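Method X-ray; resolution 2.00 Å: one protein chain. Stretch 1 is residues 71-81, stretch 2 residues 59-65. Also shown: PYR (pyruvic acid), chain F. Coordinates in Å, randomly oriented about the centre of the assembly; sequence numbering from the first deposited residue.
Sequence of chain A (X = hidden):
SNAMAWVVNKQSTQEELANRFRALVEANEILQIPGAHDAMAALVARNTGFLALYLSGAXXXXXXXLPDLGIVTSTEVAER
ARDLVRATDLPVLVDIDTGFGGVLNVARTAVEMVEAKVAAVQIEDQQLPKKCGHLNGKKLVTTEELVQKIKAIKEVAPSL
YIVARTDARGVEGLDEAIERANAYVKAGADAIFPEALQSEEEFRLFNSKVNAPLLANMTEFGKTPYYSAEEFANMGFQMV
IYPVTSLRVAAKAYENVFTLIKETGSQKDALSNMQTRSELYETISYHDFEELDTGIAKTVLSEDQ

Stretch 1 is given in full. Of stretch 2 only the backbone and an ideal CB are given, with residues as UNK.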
# COMPACT_ATOMS: atom_id res chain seq x y z
N ILE A 71 -16.50 6.27 -0.28
CA ILE A 71 -16.98 5.18 0.56
C ILE A 71 -15.97 4.81 1.63
O ILE A 71 -16.20 3.93 2.45
CB ILE A 71 -17.34 3.93 -0.27
CG1 ILE A 71 -16.12 3.45 -1.05
CG2 ILE A 71 -18.50 4.24 -1.20
CD1 ILE A 71 -16.43 2.44 -2.12
N VAL A 72 -14.83 5.50 1.61
CA VAL A 72 -13.86 5.36 2.68
C VAL A 72 -14.21 6.33 3.79
O VAL A 72 -14.94 7.30 3.56
CB VAL A 72 -12.42 5.62 2.20
CG1 VAL A 72 -11.99 4.53 1.23
CG2 VAL A 72 -12.32 6.99 1.57
N THR A 73 -13.71 6.06 4.99
CA THR A 73 -14.03 6.89 6.15
C THR A 73 -12.86 7.79 6.51
O THR A 73 -11.73 7.54 6.11
CB THR A 73 -14.38 6.02 7.36
OG1 THR A 73 -13.20 5.36 7.83
CG2 THR A 73 -15.43 4.99 6.99
N SER A 74 -13.15 8.83 7.28
CA SER A 74 -12.13 9.77 7.71
C SER A 74 -11.07 9.07 8.53
O SER A 74 -9.89 9.43 8.48
CB SER A 74 -12.75 10.90 8.53
OG SER A 74 -13.08 10.45 9.83
N THR A 75 -11.49 8.06 9.29
CA THR A 75 -10.59 7.29 10.14
C THR A 75 -9.53 6.56 9.32
O THR A 75 -8.36 6.53 9.68
CB THR A 75 -11.37 6.25 10.98
OG1 THR A 75 -12.34 6.92 11.79
CG2 THR A 75 -10.42 5.47 11.89
N GLU A 76 -9.96 5.97 8.20
CA GLU A 76 -9.07 5.25 7.31
C GLU A 76 -8.05 6.18 6.67
O GLU A 76 -6.86 5.87 6.63
CB GLU A 76 -9.87 4.56 6.20
CG GLU A 76 -10.72 3.40 6.68
CD GLU A 76 -11.69 2.91 5.62
OE1 GLU A 76 -12.33 3.76 4.97
OE2 GLU A 76 -11.80 1.68 5.43
N VAL A 77 -8.52 7.31 6.18
CA VAL A 77 -7.66 8.28 5.51
C VAL A 77 -6.65 8.86 6.49
O VAL A 77 -5.48 9.07 6.14
CB VAL A 77 -8.48 9.41 4.88
CG1 VAL A 77 -7.58 10.39 4.16
CG2 VAL A 77 -9.52 8.84 3.93
N ALA A 78 -7.09 9.11 7.72
CA ALA A 78 -6.23 9.67 8.75
C ALA A 78 -5.14 8.68 9.19
O ALA A 78 -4.06 9.09 9.62
CB ALA A 78 -7.05 10.12 9.94
N GLU A 79 -5.42 7.39 9.07
CA GLU A 79 -4.44 6.37 9.43
C GLU A 79 -3.36 6.19 8.37
O GLU A 79 -2.19 6.04 8.68
CB GLU A 79 -5.11 5.03 9.72
CG GLU A 79 -5.36 4.77 11.19
CD GLU A 79 -5.32 3.29 11.53
OE1 GLU A 79 -4.90 2.95 12.65
OE2 GLU A 79 -5.71 2.47 10.67
N ARG A 80 -3.76 6.19 7.10
CA ARG A 80 -2.79 6.11 6.02
C ARG A 80 -1.92 7.36 6.03
O ARG A 80 -0.73 7.30 5.73
CB ARG A 80 -3.48 5.92 4.67
CG ARG A 80 -2.53 5.75 3.48
CD ARG A 80 -1.58 4.57 3.64
NE ARG A 80 -2.28 3.29 3.79
CZ ARG A 80 -2.69 2.53 2.78
NH1 ARG A 80 -2.48 2.92 1.53
NH2 ARG A 80 -3.31 1.38 3.01
N ALA A 81 -2.52 8.49 6.39
CA ALA A 81 -1.78 9.74 6.48
C ALA A 81 -0.77 9.67 7.61
O ALA A 81 0.32 10.23 7.52
CB ALA A 81 -2.73 10.91 6.69
N UNK A 59 -5.81 7.72 -5.32
CA UNK A 59 -4.75 6.74 -5.15
C UNK A 59 -4.99 5.87 -3.93
O UNK A 59 -4.74 4.66 -3.96
CB UNK A 59 -3.39 7.44 -5.04
N UNK A 60 -5.47 6.48 -2.85
CA UNK A 60 -5.72 5.74 -1.63
C UNK A 60 -6.73 4.64 -1.86
O UNK A 60 -6.45 3.47 -1.63
CB UNK A 60 -6.20 6.68 -0.52
N UNK A 61 -7.91 5.03 -2.34
CA UNK A 61 -8.98 4.08 -2.58
C UNK A 61 -8.53 3.00 -3.55
O UNK A 61 -8.72 1.81 -3.29
CB UNK A 61 -10.22 4.79 -3.12
N UNK A 62 -7.91 3.42 -4.65
CA UNK A 62 -7.42 2.48 -5.64
C UNK A 62 -6.46 1.46 -5.02
O UNK A 62 -6.48 0.29 -5.39
CB UNK A 62 -6.73 3.23 -6.78
N UNK A 63 -5.63 1.91 -4.08
CA UNK A 63 -4.74 1.02 -3.34
C UNK A 63 -5.54 -0.07 -2.63
O UNK A 63 -5.19 -1.25 -2.69
CB UNK A 63 -3.91 1.81 -2.33
N UNK A 64 -6.61 0.34 -1.97
CA UNK A 64 -7.47 -0.59 -1.26
C UNK A 64 -8.38 -1.37 -2.20
O UNK A 64 -9.18 -2.19 -1.76
CB UNK A 64 -8.31 0.16 -0.23
N UNK A 65 -8.25 -1.12 -3.50
CA UNK A 65 -9.04 -1.81 -4.50
C UNK A 65 -10.46 -1.29 -4.59
O UNK A 65 -11.39 -2.03 -4.87
CB UNK A 65 -9.06 -3.31 -4.20
C PYR F . -3.68 0.49 6.95
O PYR F . -4.49 0.08 7.91
OXT PYR F . -3.39 -0.31 5.95
CA PYR F . -3.15 1.77 7.00
O3 PYR F . -2.83 2.39 5.89
CB PYR F . -2.94 2.44 8.32

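Position 59 lies in a helix, and its CB points out of reach of the neighbouring stretch, with nothing of stretch 1 within 5.5 Å. The visible atoms set no demand beyond tolerance of helical backbone angles, so many residues would suit. The deposited residue is Ala59, whose carbonyl O accepts the backbone bond from the N of residue 63.

At position 60 the CA-to-CB bond points toward stretch 1, yet no atom of that stretch comes within 5.5 Å of the ideal CB. A long cavity therefore opens ahead of it, lined by Val72, Glu76, Val77 and the aliphatic part of Arg80. A large side chain is needed to fill it: an aromatic ring or a long aliphatic chain such as methionine would serve, and a polar tip could be accommodated near the first turn of helix 74-81. The residue is Tyr60, with chi1 in the t well. Its ring passes between the two valines and Arg80: CE2 lies 4.1 Å from Val72 CG1 and 4.2 Å from Val77 CG2, while CE1 lies 3.5 Å from Arg80 CB. CE1 also sits over one face of the Arg80 guanidinium. At the far end, OH reaches 3.2 Å from Glu76 CB and 3.3 Å from Glu76 O.

Position 61 points sideways, but its ideal CB is 4.7 Å from Val72 CG1, so a small or branched side chain with a methyl group, such as valine, threonine or isoleucine, could meet that valine. It is Thr61, whose CG2 packs 3.7 Å from Val72 CG1.

Position 62 points out of reach and is little constrained from this side; it is Ala62.

Position 63 points toward Arg80, with its ideal CB 4.3 Å from Arg80 NH1. Close to the edge of a guanidinium, a small or polar residue is plausible, whereas another positive charge is less so. Ser63 keeps its OG turned back to its own helix, donating to Ala59 O at 2.7 Å.

Position 64 also points toward stretch 1 but across open space, with the carboxylate of Glu76 farther out. A long, flexible chain could span the gap, and a basic one would suit the acid. Lys64 brings CE to 4.2 Å from Glu76 OE2, while its NZ donates to a water at 2.8 Å that also accepts a weak bond from Arg80 NH2; Arg80 itself binds pyruvate through NE, 2.3 Å from PYR O3.

Position 65 has a positive phi of 77°, which favours glycine. Gly65 closes the helix in a Schellman motif.

Stretch 2, residues 59-65: AYTASKG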
# COMPACT_ATOMS: atom_id res chain seq x y z
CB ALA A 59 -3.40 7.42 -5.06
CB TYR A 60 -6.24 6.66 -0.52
CG TYR A 60 -6.57 5.89 0.74
CD1 TYR A 60 -5.59 5.16 1.40
CD2 TYR A 60 -7.86 5.88 1.26
CE1 TYR A 60 -5.88 4.45 2.55
CE2 TYR A 60 -8.16 5.18 2.41
CZ TYR A 60 -7.16 4.46 3.05
OH TYR A 60 -7.44 3.75 4.20
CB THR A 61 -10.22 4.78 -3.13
OG1 THR A 61 -9.86 5.57 -4.27
CG2 THR A 61 -10.82 5.69 -2.07
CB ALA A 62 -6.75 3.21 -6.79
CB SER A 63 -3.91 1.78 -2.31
OG SER A 63 -3.14 2.80 -2.91
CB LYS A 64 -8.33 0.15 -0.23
CG LYS A 64 -7.53 0.92 0.80
CD LYS A 64 -8.42 1.41 1.92
CE LYS A 64 -8.88 0.27 2.80
NZ LYS A 64 -7.77 -0.22 3.66
O HOH W 1 -5.34 -0.76 2.38
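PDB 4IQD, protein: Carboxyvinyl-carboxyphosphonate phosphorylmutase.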